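Local structure of glycosylation Associate Protein 2 (Streptococcus agalactiae serotype V, 6OYC) at residues B[34-37]-B[38-42]; B[140-143]-B[144-148]. The protein probably works with Gap1 and Gap3 in the accessory Sec system, helping to modify and export a glycosylated, serine-rich streptococcal adhesin. All coordinates share one frame; numbering follows the deposited sequence.

How the contacts relate
The two contacts lie on opposite sides of the chain's centre, their own centres about 65 Å apart and their nearest atoms about 49 Å apart, and do not touch. Contact 1 comes first along the chain: residues 34-42 open helix 36-52, just after strand 26-31, an edge strand of the N-terminal parallel sheet. Contact 2, residues 140-148, follows where strand 140-142, an edge strand of an antiparallel sheet, turns toward strand 149-153 of another antiparallel sheet. They belong to different parts of the fold, an N-terminal alpha/beta part and a beta-rich part. Neither contains any of the residues S371, D461 and H491, which are arranged like a hydrolase triad much later in the chain.

Contact 1: B[34-37]-B[38-42]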
# COMPACT_ATOMS: atom_id res chain seq x y z
N ASP B 34 14.47 24.59 25.00
CA ASP B 34 14.99 25.95 24.83
C ASP B 34 16.17 26.03 23.87
O ASP B 34 16.72 27.12 23.68
CB ASP B 34 15.41 26.51 26.18
CG ASP B 34 16.31 25.55 26.92
OD1 ASP B 34 17.52 25.49 26.60
OD2 ASP B 34 15.79 24.80 27.79
N GLN B 35 16.61 24.91 23.28
CA GLN B 35 17.77 24.91 22.40
C GLN B 35 17.38 24.84 20.93
O GLN B 35 18.26 24.72 20.08
CB GLN B 35 18.70 23.75 22.72
CG GLN B 35 19.37 23.81 24.06
CD GLN B 35 20.31 22.65 24.25
OE1 GLN B 35 19.89 21.52 24.50
NE2 GLN B 35 21.60 22.92 24.11
N ILE B 36 16.09 24.90 20.63
CA ILE B 36 15.63 24.69 19.25
C ILE B 36 16.26 25.71 18.31
O ILE B 36 16.66 25.37 17.18
CB ILE B 36 14.10 24.75 19.20
CG1 ILE B 36 13.54 23.52 19.91
CG2 ILE B 36 13.62 24.80 17.76
CD1 ILE B 36 12.02 23.46 19.89
N SER B 37 16.38 26.97 18.76
CA SER B 37 16.87 28.03 17.89
C SER B 37 18.32 27.78 17.50
O SER B 37 18.69 27.93 16.32
CB SER B 37 16.73 29.39 18.59
OG SER B 37 17.44 30.39 17.87
N ASP B 38 19.17 27.42 18.46
CA ASP B 38 20.53 27.00 18.13
C ASP B 38 20.52 25.89 17.08
O ASP B 38 21.29 25.94 16.11
CB ASP B 38 21.28 26.54 19.37
CG ASP B 38 21.53 27.67 20.34
OD1 ASP B 38 21.54 28.83 19.88
OD2 ASP B 38 21.72 27.41 21.55
N PHE B 39 19.62 24.91 17.23
CA PHE B 39 19.58 23.83 16.24
C PHE B 39 19.27 24.38 14.85
O PHE B 39 19.91 23.99 13.87
CB PHE B 39 18.56 22.76 16.64
CG PHE B 39 18.39 21.70 15.60
CD1 PHE B 39 19.27 20.63 15.53
CD2 PHE B 39 17.40 21.81 14.65
CE1 PHE B 39 19.14 19.66 14.55
CE2 PHE B 39 17.25 20.83 13.65
CZ PHE B 39 18.13 19.76 13.60
N VAL B 40 18.28 25.27 14.73
CA VAL B 40 17.93 25.82 13.42
C VAL B 40 19.16 26.44 12.73
O VAL B 40 19.40 26.21 11.54
CB VAL B 40 16.81 26.87 13.55
CG1 VAL B 40 16.50 27.46 12.19
CG2 VAL B 40 15.56 26.24 14.17
N THR B 41 19.94 27.21 13.48
CA THR B 41 21.16 27.81 12.92
C THR B 41 22.17 26.73 12.54
O THR B 41 22.65 26.70 11.40
CB THR B 41 21.76 28.79 13.94
OG1 THR B 41 20.86 29.90 14.11
CG2 THR B 41 23.15 29.27 13.49
N THR B 42 22.52 25.85 13.49
CA THR B 42 23.50 24.80 13.20
C THR B 42 23.07 23.91 12.04
O THR B 42 23.88 23.60 11.16
CB THR B 42 23.73 23.94 14.44
OG1 THR B 42 24.27 24.76 15.48
CG2 THR B 42 24.74 22.87 14.13
O HOH W 1 18.60 27.94 21.18
O HOH W 2 18.51 30.45 15.03
O HOH W 3 19.93 30.75 18.55
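Three backbone hydrogen bonds tie 34-37 to 38-42, each spanning four residues. F39 N donates to Q35 O at 3.2 Å, V40 N to I36 O at 2.9 Å, and T41 N to S37 O at 3.2 Å. These are the first i to i+4 bonds of the helix.

Waters bridge the polar side of the turn. One accepts from D38 N at 2.8 Å and donates to D34 O, joining the residue ahead of the cap to the first turn. A second donates to S37 O and also binds both S37 OG and T41 OG1, the latter at 2.6 Å, so two hydroxyls one turn apart share it. A third connects S37 OG with D38 OD1, to which it donates. S37 OG can reach these two waters because it stands anti to its own N (chi1 169°).

This is the start of helix 36-52, with Q35 at the N-cap position. The side chain of Q35 is turned backward, and its OE1 accepts from K32 N in the preceding loop.

Apolar contact is modest and falls on the other side of the helix. I36 CG2 meets V40 CG2 at 4.3 Å, one turn apart, and V40 CG2 also sits 3.3 Å from I36 O. F39 CB comes close to that same carbonyl oxygen, while chi1 of 175° carries the ring away from the first turn. There it meets F80 edge-to-face and touches L77 and L9; I36 packs on V11, L77 and S76, pressing the helix start against strand 6-11 and the loop containing S76 and L77.

Contact 2: B[140-143]-B[144-148]; sequences IQIR and NDFEG
R143 reaches across the turn it opens and holds two carboxylates with one nitrogen. Its NH1 donates to E147 OE2 at 3.3 Å, with an N-H...O angle of 157°, and more weakly to D145 OD1, also at 3.3 Å; both pairs are salt bridges. E147 OE2 lies close to the guanidinium plane, and R143 NH1 meets it on the syn side, from 31° out of the carboxylate plane. D145 OD1 also lies at the guanidinium edge, but its carboxylate is turned well out of the plane of that group, and the same oxygen lies 3.1 Å from R143 CD. The shared positive charge probably helps keep D145 and E147 ionised although they stand close together.

The aromatic neighbour comes from another direction. F146 CD1 lies over one guanidinium face, offset toward the rim, with R143 NH2 at the ring edge; the planes stand 84° apart, a T-shaped rather than stacked meeting. I142 CG2 packs on F146 CB at 3.9 Å.

What positions these groups is a type I beta turn from R143 to F146, closed by F146 N donating to R143 O at 3.1 Å. The turn brings D145 alongside the arginine, and E147 follows directly after it; the arginine chain is bent at chi3, bringing NH1 between them. R143 NE is hydrogen-bonded to F170 O of strand 168-180, which fixes the base of the guanidinium.

Strand 140-142 runs antiparallel to strand 168-180 at its sheet's edge, with backbone bonds joining Q141 to N173 and R143 to L171. I142 and F146 face L160 of strand 157-165, the F146 ring also meets F164, and the chain runs on through E147 and G148 into strand 149-153.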
# COMPACT_ATOMS: atom_id res chain seq x y z
N ILE B 140 4.09 -24.25 -3.85
CA ILE B 140 3.79 -25.15 -2.75
C ILE B 140 4.07 -26.59 -3.18
O ILE B 140 3.74 -27.00 -4.30
CB ILE B 140 2.33 -24.96 -2.29
CG1 ILE B 140 2.17 -23.57 -1.68
CG2 ILE B 140 1.92 -26.04 -1.29
CD1 ILE B 140 0.79 -23.30 -1.11
N GLN B 141 4.73 -27.34 -2.30
CA GLN B 141 4.96 -28.77 -2.50
C GLN B 141 4.19 -29.50 -1.40
O GLN B 141 4.60 -29.49 -0.23
CB GLN B 141 6.45 -29.10 -2.48
CG GLN B 141 7.21 -28.51 -3.65
CD GLN B 141 8.73 -28.54 -3.47
OE1 GLN B 141 9.26 -28.14 -2.42
NE2 GLN B 141 9.42 -29.02 -4.48
N ILE B 142 3.05 -30.10 -1.76
CA ILE B 142 2.26 -30.86 -0.80
C ILE B 142 2.97 -32.17 -0.50
O ILE B 142 3.69 -32.71 -1.35
CB ILE B 142 0.84 -31.10 -1.35
CG1 ILE B 142 0.16 -29.77 -1.65
CG2 ILE B 142 -0.05 -31.88 -0.35
CD1 ILE B 142 -0.79 -29.87 -2.82
N ARG B 143 2.82 -32.67 0.72
CA ARG B 143 3.41 -33.97 1.00
C ARG B 143 2.82 -35.01 0.06
O ARG B 143 1.61 -35.02 -0.20
CB ARG B 143 3.21 -34.36 2.47
CG ARG B 143 1.86 -34.89 2.84
CD ARG B 143 1.99 -35.51 4.20
NE ARG B 143 0.82 -35.25 5.03
CZ ARG B 143 -0.25 -36.03 5.05
NH1 ARG B 143 -0.29 -37.11 4.28
NH2 ARG B 143 -1.27 -35.74 5.84
N ASN B 144 3.70 -35.85 -0.50
CA ASN B 144 3.33 -36.67 -1.66
C ASN B 144 2.33 -37.77 -1.33
O ASN B 144 1.68 -38.28 -2.24
CB ASN B 144 4.58 -37.26 -2.29
CG ASN B 144 5.42 -36.18 -2.95
OD1 ASN B 144 5.89 -35.25 -2.29
ND2 ASN B 144 5.59 -36.28 -4.25
N ASP B 145 2.18 -38.13 -0.06
CA ASP B 145 1.24 -39.18 0.33
C ASP B 145 -0.07 -38.60 0.86
O ASP B 145 -0.81 -39.32 1.54
CB ASP B 145 1.87 -40.13 1.36
CG ASP B 145 2.20 -39.45 2.67
OD1 ASP B 145 2.36 -38.21 2.68
OD2 ASP B 145 2.31 -40.15 3.70
N PHE B 146 -0.38 -37.34 0.56
CA PHE B 146 -1.64 -36.76 1.01
C PHE B 146 -2.82 -37.47 0.38
O PHE B 146 -2.90 -37.61 -0.85
CB PHE B 146 -1.71 -35.27 0.70
CG PHE B 146 -2.99 -34.62 1.15
CD1 PHE B 146 -3.41 -34.73 2.47
CD2 PHE B 146 -3.81 -33.95 0.26
CE1 PHE B 146 -4.59 -34.16 2.90
CE2 PHE B 146 -5.00 -33.37 0.67
CZ PHE B 146 -5.39 -33.47 1.99
N GLU B 147 -3.78 -37.88 1.21
CA GLU B 147 -4.89 -38.73 0.81
C GLU B 147 -6.11 -37.94 0.32
O GLU B 147 -6.95 -38.50 -0.39
CB GLU B 147 -5.33 -39.62 2.00
CG GLU B 147 -4.19 -40.30 2.80
CD GLU B 147 -3.37 -39.32 3.70
OE1 GLU B 147 -3.82 -38.16 3.88
OE2 GLU B 147 -2.26 -39.71 4.19
N GLY B 148 -6.23 -36.67 0.68
CA GLY B 148 -7.43 -35.93 0.38
C GLY B 148 -7.50 -35.43 -1.05
O GLY B 148 -6.79 -35.89 -1.95